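Local coordinates for endoglucanase (Acetivibrio cellulolyticus, PDB 5NRM), which probably hydrolyses cellulose as a cellulosomal scaffoldin, and contributes here a type I cohesin domain that binds an enzyme-borne dockerin, at residues 55-58 with 63-66. Numbering follows the deposited sequence. Where two conformers were deposited one is given.
Sequences SIVT and NFGI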
# COMPACT_ATOMS: atom_id res chain seq x y z
N SER A 55 -2.40 12.18 -6.64
CA SER A 55 -3.59 12.98 -6.87
C SER A 55 -4.88 12.16 -6.98
O SER A 55 -5.97 12.73 -6.75
CB SER A 55 -3.48 13.89 -8.10
OG SER A 55 -3.56 13.11 -9.25
N ILE A 56 -4.81 10.86 -7.26
CA ILE A 56 -6.02 10.07 -7.40
C ILE A 56 -6.55 9.58 -6.05
O ILE A 56 -7.65 9.00 -6.01
CB ILE A 56 -5.78 8.85 -8.32
CG1 ILE A 56 -5.01 7.71 -7.63
CG2 ILE A 56 -5.19 9.36 -9.67
CD1 ILE A 56 -4.67 6.52 -8.51
N VAL A 57 -5.79 9.74 -4.96
CA VAL A 57 -6.14 9.21 -3.69
C VAL A 57 -7.19 10.06 -2.97
O VAL A 57 -7.07 11.26 -2.80
CB VAL A 57 -4.85 9.01 -2.82
CG1 VAL A 57 -5.16 8.53 -1.37
CG2 VAL A 57 -3.89 8.05 -3.49
N THR A 58 -8.27 9.40 -2.50
CA THR A 58 -9.29 10.03 -1.70
C THR A 58 -8.82 10.25 -0.26
O THR A 58 -8.10 9.44 0.28
CB THR A 58 -10.58 9.21 -1.70
OG1 THR A 58 -10.23 7.87 -1.33
CG2 THR A 58 -11.20 9.22 -3.14
N ASN A 63 -6.97 8.02 4.69
CA ASN A 63 -7.05 6.74 3.98
C ASN A 63 -5.74 6.16 3.60
O ASN A 63 -5.68 4.99 3.23
CB ASN A 63 -7.82 6.95 2.68
CG ASN A 63 -9.32 7.20 2.90
OD1 ASN A 63 -9.86 7.00 4.00
ND2 ASN A 63 -9.99 7.52 1.83
N PHE A 64 -4.67 6.94 3.61
CA PHE A 64 -3.42 6.54 2.98
C PHE A 64 -2.25 6.58 3.89
O PHE A 64 -2.04 7.61 4.61
CB PHE A 64 -3.19 7.50 1.80
CG PHE A 64 -1.96 7.20 0.96
CD1 PHE A 64 -2.04 6.43 -0.22
CD2 PHE A 64 -0.72 7.80 1.29
CE1 PHE A 64 -0.91 6.22 -0.99
CE2 PHE A 64 0.40 7.54 0.50
CZ PHE A 64 0.29 6.76 -0.60
N GLY A 65 -1.39 5.61 3.80
CA GLY A 65 -0.14 5.66 4.52
C GLY A 65 1.01 5.03 3.74
O GLY A 65 0.83 4.06 3.01
N ILE A 66 2.24 5.53 4.01
CA ILE A 66 3.47 4.95 3.52
C ILE A 66 4.48 4.99 4.65
O ILE A 66 4.62 6.03 5.34
CB ILE A 66 3.92 5.66 2.21
CG1 ILE A 66 5.05 4.88 1.54
CG2 ILE A 66 4.21 7.13 2.45
CD1 ILE A 66 5.28 5.25 0.09
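Thr58 faces Asn63 across a short helical turn, their CA atoms 6.9 Å apart, and the backbones then draw further from each other, Val57 CA lying 7.7 Å from Phe64 CA. The loop residue and the last residue of helix 60-63 meet through polar groups. The amide nitrogen ND2 of Asn63 reaches two oxygens of one residue, the first being the carbonyl O of Thr58 at 3.1 Å. The second is the hydroxyl, Thr58 OG1 standing 3.2 Å from Asn63 ND2; both hydrogen bonds are weak and well bent. Thr58 can offer this pair because OG1 sits between its own backbone N and carbonyl carbon (chi1 52°). An asparagine suits the opposing place, since its amide gives at one end and accepts at the other, where OD1 takes the backbone NH of Tyr81. A threonine hydroxyl suits its own, giving its hydrogen to Gly86 O, the stronger polar partner, while accepting weakly from Asn63. The contact belongs to the beta-sandwich of a cohesin, where the loop after strand 46-53 leads through helix 60-63 into strand 64-70. Beside the amide, apolar side chains take over. Val57 and Phe64 cross at about a right angle, CG1 of the valine lying 3.9 Å from Phe64 CB. With CG anti to the backbone N (chi1 -177°), the phenylalanine turns its ring toward Val57, whose CG1 meets CD1 obliquely. The ring also packs edge-to-face with Phe94. Valine's short branched side chain lets both methyls touch Phe64 while Val57 also packs on Phe94 and Phe78. The carbonyl of Phe64 accepts a weak hydrogen bond from Arg56 of the dockerin chain, so the start of strand 64-70 lies at the interface with that partner.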